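Long-range contacts in L-lactate dehydrogenase (Trichomonas vaginalis, PDB 4UUL), which catalyses the NAD-dependent interconversion of lactate and pyruvate, and probably also acts on malate and oxaloacetate as its family relatives do: residues B[132-140]-B[280-288]; B[183-193]-B[308-319]. The protein carries 1 engineered substitution. All coordinates share one frame; numbering follows the deposited sequence. Where two conformers were deposited one is given.

Overall arrangement
From the N terminus the chain builds the parallel nucleotide-binding sheet and reaches residues 132-140 on the helix that leads to its last strand. It next passes through residues 183-193, a hairpin turn of the C-terminal domain. Residues 280-288 then return to the helix and close the loop of interaction 1, and residues 308-319, on the long C-terminal helix, close interaction 2 against the hairpin. The segments alternate along the chain, so the two loops cross and neither nests in the other. Interaction 1 joins the two domains and interaction 2 lies within the second. Their centres are about 13 Å apart, and Asp-132 of one reaches His-186 of the other.

Interaction 1: B[132-140]-B[280-288]; sequences DNTNCEIAM and KPGVVFSFP
Val-284 sets its side chain against Asn-133, Cys-136 and Glu-137 in a buried helix-on-strand contact at the junction of the NAD-binding and C-terminal domains. Both methyls of the valine touch the thiol of Cys-136, SG lying 4.0 Å from CG2 and hardly farther from CG1. CG2 also lies 3.7 Å from Glu-137 N, in van der Waals contact with the helix backbone. Met-140 CE reaches the same CG2 more loosely, one turn further along.

A single direct hydrogen bond accompanies this packing. Asn-133 ND2 donates to Val-284 O over 2.9 Å, almost straight at 171°. The acceptor lies in the plane of the amide, but the donor stands above the carbonyl plane. A second bond from ND2 goes to Gly-184 O, and the two together fix the turn of the amide. Water 1 adds an indirect link, accepting from Val-284 N at 2.8 Å and donating weakly to Asn-133 O.

The helix is the connection of a beta-alpha-beta crossover in the Rossmann fold, running from strand 124-127 to strand 151-153, and here a strand of the other domain leans on it. At its start Asp-132, which contacts NADH in another structure of this protein, hydrogen-bonds through OD1 to His-186, the predicted proton acceptor.

Further along, the bent chain of Glu-137 (chi2 65°) brings OE2 to 3.1 Å from Gly-282 O, although both atoms are acceptors. Lys-324 donates to that carbonyl and forms a long, weak ion pair with OE2, which probably eases the approach. Water 2 ties Glu-137 OE1 to Val-283 O.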
loop_
_atom_site.group_PDB
_atom_site.type_symbol
_atom_site.label_atom_id
_atom_site.label_comp_id
_atom_site.label_asym_id
_atom_site.label_seq_id
_atom_site.Cartn_x
_atom_site.Cartn_y
_atom_site.Cartn_z
ATOM N N ASP B 132 21.401 0.686 -8.736
ATOM C CA ASP B 132 20.406 0.639 -9.782
ATOM C C ASP B 132 20.898 1.156 -11.140
ATOM O O ASP B 132 20.635 0.523 -12.158
ATOM C CB ASP B 132 19.061 1.260 -9.368
ATOM C CG ASP B 132 19.139 2.693 -8.973
ATOM O OD1 ASP B 132 20.259 3.225 -8.730
ATOM O OD2 ASP B 132 18.067 3.284 -8.857
ATOM N N ASN B 133 21.603 2.296 -11.218
ATOM C CA ASN B 133 22.030 2.752 -12.515
ATOM C C ASN B 133 22.911 1.727 -13.211
ATOM O O ASN B 133 22.774 1.484 -14.418
ATOM C CB ASN B 133 22.860 4.050 -12.430
ATOM C CG ASN B 133 22.146 5.215 -11.785
ATOM O OD1 ASN B 133 21.711 5.135 -10.619
ATOM N ND2 ASN B 133 22.098 6.341 -12.499
ATOM N N THR B 134 23.853 1.165 -12.473
ATOM C CA THR B 134 24.784 0.213 -13.076
ATOM C C THR B 134 24.110 -1.133 -13.364
ATOM O O THR B 134 24.312 -1.687 -14.449
ATOM C CB THR B 134 26.024 0.049 -12.254
ATOM O OG1 THR B 134 26.676 1.320 -12.269
ATOM C CG2 THR B 134 26.960 -1.024 -12.801
ATOM N N ASN B 135 23.224 -1.591 -12.461
ATOM C CA ASN B 135 22.456 -2.759 -12.761
ATOM C C ASN B 135 21.638 -2.592 -14.039
ATOM O O ASN B 135 21.528 -3.530 -14.841
ATOM C CB ASN B 135 21.523 -3.076 -11.595
ATOM C CG ASN B 135 22.262 -3.574 -10.353
ATOM O OD1 ASN B 135 23.385 -4.063 -10.420
ATOM N ND2 ASN B 135 21.541 -3.611 -9.234
ATOM N N CYS B 136 21.059 -1.395 -14.205
ATOM C CA CYS B 136 20.271 -1.099 -15.381
ATOM C C CYS B 136 21.125 -1.178 -16.665
ATOM O O CYS B 136 20.748 -1.775 -17.659
ATOM C CB CYS B 136 19.633 0.269 -15.241
ATOM S SG CYS B 136 18.448 0.702 -16.537
ATOM N N GLU B 137 22.282 -0.518 -16.622
ATOM C CA GLU B 137 23.206 -0.569 -17.763
ATOM C C GLU B 137 23.548 -2.011 -18.122
ATOM O O GLU B 137 23.575 -2.380 -19.292
ATOM C CB GLU B 137 24.446 0.229 -17.429
ATOM C CG GLU B 137 25.512 0.263 -18.509
ATOM C CD GLU B 137 25.153 0.947 -19.789
ATOM O OE1 GLU B 137 24.342 1.891 -19.778
ATOM O OE2 GLU B 137 25.778 0.583 -20.847
ATOM N N ILE B 138 23.915 -2.817 -17.120
ATOM C CA ILE B 138 24.300 -4.201 -17.371
ATOM C C ILE B 138 23.124 -4.971 -17.969
ATOM O O ILE B 138 23.331 -5.774 -18.899
ATOM C CB ILE B 138 24.882 -4.830 -16.079
ATOM C CG1 ILE B 138 26.215 -4.149 -15.677
ATOM C CG2 ILE B 138 25.059 -6.316 -16.221
ATOM C CD1 ILE B 138 27.350 -4.270 -16.700
ATOM N N ALA B 139 21.933 -4.838 -17.386
ATOM C CA ALA B 139 20.800 -5.580 -17.952
ATOM C C ALA B 139 20.576 -5.191 -19.395
ATOM O O ALA B 139 20.424 -6.076 -20.268
ATOM C CB ALA B 139 19.560 -5.335 -17.153
ATOM N N MET B 140 20.637 -3.894 -19.678
ATOM C CA MET B 140 20.426 -3.420 -21.037
ATOM C C MET B 140 21.487 -3.967 -21.996
ATOM O O MET B 140 21.151 -4.401 -23.103
ATOM C CB MET B 140 20.416 -1.899 -21.015
ATOM C CG MET B 140 20.278 -1.269 -22.388
ATOM S SD MET B 140 20.330 0.533 -22.387
ATOM C CE MET B 140 21.874 0.886 -21.619
ATOM N N LYS B 280 28.096 12.209 -21.478
ATOM C CA LYS B 280 28.520 11.251 -22.495
ATOM C C LYS B 280 27.610 10.017 -22.552
ATOM O O LYS B 280 27.261 9.456 -21.505
ATOM C CB LYS B 280 29.924 10.814 -22.170
ATOM C CG LYS B 280 30.544 9.975 -23.253
ATOM C CD LYS B 280 31.914 9.440 -22.882
ATOM C CE LYS B 280 32.581 8.759 -24.058
ATOM N NZ LYS B 280 33.072 9.730 -25.051
ATOM N N PRO B 281 27.239 9.546 -23.740
ATOM C CA PRO B 281 26.519 8.274 -23.875
ATOM C C PRO B 281 27.304 7.128 -23.310
ATOM O O PRO B 281 28.540 7.155 -23.264
ATOM C CB PRO B 281 26.359 8.117 -25.375
ATOM C CG PRO B 281 26.472 9.532 -25.925
ATOM C CD PRO B 281 27.448 10.223 -25.052
ATOM N N GLY B 282 26.569 6.127 -22.822
ATOM C CA GLY B 282 27.175 4.860 -22.434
ATOM C C GLY B 282 26.883 4.407 -21.012
ATOM O O GLY B 282 27.306 3.316 -20.661
ATOM N N VAL B 283 26.203 5.230 -20.217
ATOM C CA VAL B 283 25.787 4.864 -18.880
ATOM C C VAL B 283 24.290 5.203 -18.744
ATOM O O VAL B 283 23.694 5.774 -19.659
ATOM C CB VAL B 283 26.597 5.559 -17.797
ATOM C CG1 VAL B 283 28.046 5.080 -17.801
ATOM C CG2 VAL B 283 26.521 7.077 -17.920
ATOM N N VAL B 284 23.732 4.851 -17.591
ATOM C CA VAL B 284 22.366 5.193 -17.192
ATOM C C VAL B 284 22.517 6.293 -16.155
ATOM O O VAL B 284 23.219 6.121 -15.151
ATOM C CB VAL B 284 21.627 3.957 -16.680
ATOM C CG1 VAL B 284 20.274 4.340 -16.041
ATOM C CG2 VAL B 284 21.465 2.945 -17.779
ATOM N N PHE B 285 21.864 7.440 -16.390
ATOM C CA PHE B 285 22.155 8.679 -15.669
ATOM C C PHE B 285 20.817 9.344 -15.343
ATOM O O PHE B 285 19.951 9.418 -16.216
ATOM C CB PHE B 285 22.992 9.539 -16.629
ATOM C CG PHE B 285 23.638 10.775 -16.018
ATOM C CD1 PHE B 285 22.919 11.966 -15.814
ATOM C CD2 PHE B 285 24.990 10.769 -15.723
ATOM C CE1 PHE B 285 23.531 13.071 -15.293
ATOM C CE2 PHE B 285 25.590 11.895 -15.199
ATOM C CZ PHE B 285 24.891 13.033 -14.977
ATOM N N SER B 286 20.638 9.791 -14.090
ATOM C CA SER B 286 19.401 10.460 -13.755
ATOM C C SER B 286 19.374 11.879 -14.321
ATOM O O SER B 286 20.326 12.660 -14.148
ATOM C CB SER B 286 19.205 10.493 -12.233
ATOM O OG SER B 286 17.943 11.069 -11.940
ATOM N N PHE B 287 18.324 12.157 -15.081
ATOM C CA PHE B 287 18.072 13.470 -15.698
ATOM C C PHE B 287 16.707 13.987 -15.271
ATOM O O PHE B 287 15.824 13.178 -14.934
ATOM C CB PHE B 287 17.982 13.348 -17.219
ATOM C CG PHE B 287 19.310 13.153 -17.950
ATOM C CD1 PHE B 287 20.100 14.217 -18.275
ATOM C CD2 PHE B 287 19.739 11.897 -18.310
ATOM C CE1 PHE B 287 21.278 14.075 -18.965
ATOM C CE2 PHE B 287 20.926 11.730 -19.028
ATOM C CZ PHE B 287 21.668 12.819 -19.372
ATOM N N PRO B 288 16.511 15.307 -15.371
ATOM C CA PRO B 288 15.132 15.823 -15.295
ATOM C C PRO B 288 14.374 15.431 -16.556
ATOM O O PRO B 288 14.825 15.741 -17.684
ATOM C CB PRO B 288 15.325 17.321 -15.196
ATOM C CG PRO B 288 16.609 17.572 -15.975
ATOM C CD PRO B 288 17.502 16.326 -15.741
HETATM O O HOH W 1 25.007 3.161 -15.687
HETATM O O HOH W 2 23.542 3.789 -22.118
#

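Interaction 2: B[183-193]-B[308-319]; sequences WGNHGESMVAD and WLREKLDFTEKD
Thr-316, on the long C-terminal helix, reaches into the hairpin loop 184-190 and touches it with every side-chain atom. Its CB lies 3.3 Å from Ser-189 O, near enough to seat the helix directly on the loop backbone. From there the branches part. CG2 meets Gly-184 CA at 3.6 Å and also touches Val-191 CG2. OG1, swung opposite the backbone N (chi1 -166°), accepts a hydrogen bond from Asn-185 N over 2.9 Å at 163°. The same oxygen is 2.8 Å from Ser-189 OG.

One helical turn later Asp-319 OD2 gathers donors from both faces of its carboxylate. Asn-185 ND2 comes from above the plane at 2.9 Å, and Ser-189 OG arrives through the opposite face at 2.7 Å, closer to the plane and on the anti side. Water 3 also donates to OD2 and links it to His-186 O and Ser-189 N.

At the other end of the contact the character turns apolar. Trp-183 and Val-191 face each other as a hydrogen-bonded antiparallel pair, and both lean on the helix. Leu-309 CD1 sits over one face of the tryptophan five-membered ring, 4.3 Å from its centroid in a CH-pi contact, while Leu-313 CD2 packs on Trp-183 CB. The indole NE1 donates to Asp-193 OD2, nearly in the ring plane, which holds the ring's rotation; the carboxylate is itself held by Thr-195 and Gln-196.

His-186, the predicted proton acceptor, directly follows Asn-185 and is bonded to Asp-158 and Asp-132, so the helix holds the chain next to the probable active site. Asp-319 OD2, met by three donors, is probably ionised, consistent with a charge-assisted hold on the loop that carries the predicted proton acceptor.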
loop_
_atom_site.group_PDB
_atom_site.type_symbol
_atom_site.label_atom_id
_atom_site.label_comp_id
_atom_site.label_asym_id
_atom_site.label_seq_id
_atom_site.Cartn_x
_atom_site.Cartn_y
_atom_site.Cartn_z
ATOM N N TRP B 183 20.323 14.393 -10.185
ATOM C CA TRP B 183 21.044 14.027 -11.396
ATOM C C TRP B 183 22.074 12.915 -11.117
ATOM O O TRP B 183 22.663 12.872 -10.028
ATOM C CB TRP B 183 21.864 15.203 -11.956
ATOM C CG TRP B 183 21.216 16.510 -12.240
ATOM C CD1 TRP B 183 20.882 17.477 -11.339
ATOM C CD2 TRP B 183 20.955 17.061 -13.535
ATOM N NE1 TRP B 183 20.424 18.597 -11.995
ATOM C CE2 TRP B 183 20.465 18.370 -13.349
ATOM C CE3 TRP B 183 21.085 16.565 -14.842
ATOM C CZ2 TRP B 183 20.129 19.192 -14.413
ATOM C CZ3 TRP B 183 20.799 17.414 -15.903
ATOM C CH2 TRP B 183 20.312 18.694 -15.675
ATOM N N GLY B 184 22.350 12.120 -12.137
ATOM C CA GLY B 184 23.523 11.270 -12.115
ATOM C C GLY B 184 23.278 9.923 -11.503
ATOM O O GLY B 184 22.273 9.247 -11.779
ATOM N N ASN B 185 24.229 9.514 -10.684
ATOM C CA ASN B 185 24.227 8.204 -10.010
ATOM C C ASN B 185 23.495 8.295 -8.687
ATOM O O ASN B 185 23.356 9.312 -8.117
ATOM C CB ASN B 185 25.672 7.770 -9.750
ATOM C CG ASN B 185 25.828 6.282 -9.526
ATOM O OD1 ASN B 185 24.826 5.525 -9.612
ATOM N ND2 ASN B 185 27.050 5.847 -9.183
ATOM N N HIS B 186 23.164 7.152 -8.138
ATOM C CA HIS B 186 23.019 6.987 -6.624
ATOM C C HIS B 186 24.339 6.935 -5.948
ATOM O O HIS B 186 25.387 6.968 -6.607
ATOM C CB HIS B 186 22.241 5.763 -6.301
ATOM C CG HIS B 186 20.776 6.066 -6.381
ATOM N ND1 HIS B 186 19.942 5.499 -7.309
ATOM C CD2 HIS B 186 20.007 6.942 -5.684
ATOM C CE1 HIS B 186 18.707 5.932 -7.119
ATOM N NE2 HIS B 186 18.742 6.881 -6.204
ATOM N N GLY B 187 24.347 6.843 -4.652
ATOM C CA GLY B 187 25.561 6.804 -3.877
ATOM C C GLY B 187 26.025 8.183 -3.636
ATOM O O GLY B 187 25.292 9.187 -3.849
ATOM N N GLU B 188 27.277 8.222 -3.227
ATOM C CA GLU B 188 27.947 9.410 -2.816
ATOM C C GLU B 188 27.938 10.473 -3.877
ATOM O O GLU B 188 27.975 11.619 -3.510
ATOM C CB GLU B 188 29.387 9.071 -2.385
ATOM C CG GLU B 188 29.471 8.231 -1.107
ATOM C CD GLU B 188 30.895 7.959 -0.657
ATOM O OE1 GLU B 188 31.843 8.421 -1.334
ATOM O OE2 GLU B 188 31.060 7.282 0.376
ATOM N N SER B 189 27.925 10.127 -5.172
ATOM C CA SER B 189 28.062 11.134 -6.186
ATOM C C SER B 189 26.758 11.766 -6.663
ATOM O O SER B 189 26.759 12.636 -7.505
ATOM C CB SER B 189 28.846 10.620 -7.403
ATOM O OG SER B 189 28.067 9.773 -8.187
ATOM N N MET B 190 25.605 11.302 -6.174
ATOM C CA MET B 190 24.319 11.821 -6.610
ATOM C C MET B 190 24.292 13.327 -6.432
ATOM O O MET B 190 24.781 13.878 -5.445
ATOM C CB MET B 190 23.235 11.252 -5.750
ATOM C CG MET B 190 21.839 11.418 -6.241
ATOM S SD MET B 190 20.598 10.645 -5.173
ATOM C CE MET B 190 20.792 11.562 -3.651
ATOM N N VAL B 191 23.674 14.007 -7.398
ATOM C CA VAL B 191 23.603 15.461 -7.382
ATOM C C VAL B 191 22.161 15.881 -7.029
ATOM O O VAL B 191 21.255 15.760 -7.866
ATOM C CB VAL B 191 23.999 16.057 -8.745
ATOM C CG1 VAL B 191 24.065 17.568 -8.568
ATOM C CG2 VAL B 191 25.319 15.499 -9.232
ATOM N N ALA B 192 21.949 16.367 -5.810
ATOM C CA ALA B 192 20.634 16.889 -5.397
ATOM C C ALA B 192 20.701 18.402 -5.685
ATOM O O ALA B 192 21.248 19.200 -4.906
ATOM C CB ALA B 192 20.382 16.574 -3.922
ATOM N N ASP B 193 20.190 18.769 -6.834
ATOM C CA ASP B 193 20.333 20.102 -7.394
ATOM C C ASP B 193 19.153 20.998 -7.044
ATOM O O ASP B 193 17.991 20.687 -7.392
ATOM C CB ASP B 193 20.417 19.950 -8.906
ATOM C CG ASP B 193 20.512 21.272 -9.672
ATOM O OD1 ASP B 193 20.964 22.278 -9.100
ATOM O OD2 ASP B 193 20.147 21.254 -10.873
ATOM N N TRP B 308 29.168 25.111 -10.285
ATOM C CA TRP B 308 28.966 24.086 -9.275
ATOM C C TRP B 308 28.321 22.852 -9.881
ATOM O O TRP B 308 28.808 21.731 -9.716
ATOM C CB TRP B 308 28.099 24.613 -8.124
ATOM C CG TRP B 308 27.732 23.546 -7.113
ATOM C CD1 TRP B 308 28.478 23.149 -6.043
ATOM C CD2 TRP B 308 26.541 22.736 -7.087
ATOM N NE1 TRP B 308 27.836 22.131 -5.360
ATOM C CE2 TRP B 308 26.652 21.865 -5.977
ATOM C CE3 TRP B 308 25.415 22.661 -7.892
ATOM C CZ2 TRP B 308 25.671 20.946 -5.641
ATOM C CZ3 TRP B 308 24.417 21.746 -7.540
ATOM C CH2 TRP B 308 24.582 20.891 -6.444
ATOM N N LEU B 309 27.249 23.040 -10.624
ATOM C CA LEU B 309 26.540 21.912 -11.202
ATOM C C LEU B 309 27.393 21.210 -12.229
ATOM O O LEU B 309 27.392 19.967 -12.317
ATOM C CB LEU B 309 25.179 22.359 -11.780
ATOM C CG LEU B 309 24.323 21.194 -12.324
ATOM C CD1 LEU B 309 24.089 20.074 -11.289
ATOM C CD2 LEU B 309 22.985 21.722 -12.836
ATOM N N ARG B 310 28.162 21.963 -13.004
ATOM C CA ARG B 310 29.013 21.335 -14.036
ATOM C C ARG B 310 29.969 20.350 -13.378
ATOM O O ARG B 310 30.141 19.224 -13.826
ATOM C CB ARG B 310 29.810 22.409 -14.783
ATOM C CG ARG B 310 30.731 21.897 -15.929
ATOM C CD ARG B 310 29.907 21.473 -17.112
ATOM N NE ARG B 310 29.543 20.068 -17.041
ATOM C CZ ARG B 310 28.532 19.524 -17.713
ATOM N NH1 ARG B 310 27.724 20.270 -18.463
ATOM N NH2 ARG B 310 28.290 18.244 -17.620
ATOM N N GLU B 311 30.623 20.791 -12.314
ATOM C CA GLU B 311 31.573 19.969 -11.612
ATOM C C GLU B 311 30.879 18.736 -11.023
ATOM O O GLU B 311 31.390 17.620 -11.126
ATOM C CB GLU B 311 32.323 20.791 -10.544
ATOM C CG GLU B 311 33.414 20.015 -9.799
ATOM C CD GLU B 311 34.167 20.850 -8.775
ATOM O OE1 GLU B 311 34.064 22.099 -8.817
ATOM O OE2 GLU B 311 34.877 20.252 -7.932
ATOM N N LYS B 312 29.710 18.912 -10.432
ATOM C CA LYS B 312 28.998 17.789 -9.839
ATOM C C LYS B 312 28.578 16.764 -10.903
ATOM O O LYS B 312 28.680 15.576 -10.682
ATOM C CB LYS B 312 27.747 18.267 -9.088
ATOM C CG LYS B 312 27.971 19.079 -7.861
ATOM C CD LYS B 312 28.722 18.345 -6.782
ATOM C CE LYS B 312 27.827 17.382 -6.073
ATOM N NZ LYS B 312 28.585 16.654 -4.994
ATOM N N LEU B 313 28.069 17.257 -12.021
ATOM C CA LEU B 313 27.676 16.404 -13.135
ATOM C C LEU B 313 28.859 15.622 -13.687
ATOM O O LEU B 313 28.769 14.443 -13.966
ATOM C CB LEU B 313 27.009 17.201 -14.283
ATOM C CG LEU B 313 25.644 17.797 -13.977
ATOM C CD1 LEU B 313 25.169 18.630 -15.154
ATOM C CD2 LEU B 313 24.618 16.725 -13.673
ATOM N N ASP B 314 29.990 16.298 -13.837
ATOM C CA ASP B 314 31.187 15.650 -14.352
ATOM C C ASP B 314 31.663 14.566 -13.401
ATOM O O ASP B 314 32.089 13.493 -13.816
ATOM C CB ASP B 314 32.276 16.699 -14.565
ATOM C CG ASP B 314 31.954 17.687 -15.680
ATOM O OD1 ASP B 314 31.039 17.453 -16.491
ATOM O OD2 ASP B 314 32.650 18.743 -15.696
ATOM N N PHE B 315 31.604 14.837 -12.105
ATOM C CA PHE B 315 32.095 13.869 -11.129
ATOM C C PHE B 315 31.198 12.623 -11.126
ATOM O O PHE B 315 31.671 11.488 -11.057
ATOM C CB PHE B 315 32.107 14.502 -9.737
ATOM C CG PHE B 315 32.687 13.657 -8.675
ATOM C CD1 PHE B 315 34.054 13.672 -8.430
ATOM C CD2 PHE B 315 31.887 12.873 -7.885
ATOM C CE1 PHE B 315 34.603 12.908 -7.419
ATOM C CE2 PHE B 315 32.416 12.067 -6.888
ATOM C CZ PHE B 315 33.789 12.098 -6.637
ATOM N N THR B 316 29.867 12.794 -11.170
ATOM C CA THR B 316 28.953 11.653 -11.130
ATOM C C THR B 316 28.997 10.913 -12.458
ATOM O O THR B 316 28.902 9.678 -12.491
ATOM C CB THR B 316 27.550 12.073 -10.693
ATOM O OG1 THR B 316 26.795 10.891 -10.357
ATOM C CG2 THR B 316 26.795 12.807 -11.797
ATOM N N GLU B 317 29.210 11.601 -13.571
ATOM C CA GLU B 317 29.440 10.938 -14.849
ATOM C C GLU B 317 30.654 10.030 -14.791
ATOM O O GLU B 317 30.619 8.854 -15.172
ATOM C CB GLU B 317 29.612 11.977 -15.949
ATOM C CG GLU B 317 29.990 11.449 -17.340
ATOM C CD GLU B 317 30.359 12.581 -18.266
ATOM O OE1 GLU B 317 31.225 13.390 -17.920
ATOM O OE2 GLU B 317 29.807 12.642 -19.312
ATOM N N LYS B 318 31.762 10.578 -14.295
ATOM C CA LYS B 318 32.997 9.799 -14.159
ATOM C C LYS B 318 32.744 8.564 -13.270
ATOM O O LYS B 318 33.168 7.446 -13.570
ATOM C CB LYS B 318 34.107 10.706 -13.569
ATOM C CG LYS B 318 35.425 10.000 -13.384
ATOM C CD LYS B 318 36.495 11.031 -12.934
ATOM C CE LYS B 318 37.876 10.459 -12.679
ATOM N NZ LYS B 318 37.902 9.492 -11.617
ATOM N N ASP B 319 32.018 8.757 -12.167
ATOM C CA ASP B 319 31.679 7.677 -11.241
ATOM C C ASP B 319 30.898 6.578 -11.957
ATOM O O ASP B 319 31.222 5.385 -11.818
ATOM C CB ASP B 319 30.856 8.263 -10.112
ATOM C CG ASP B 319 30.499 7.322 -9.054
ATOM O OD1 ASP B 319 31.306 6.455 -8.713
ATOM O OD2 ASP B 319 29.373 7.447 -8.484
HETATM O O HOH W 3 28.192 7.308 -6.036
HETATM O O HOH W 4 27.259 14.181 -4.412
HETATM O O HOH W 5 28.737 14.508 -8.064
#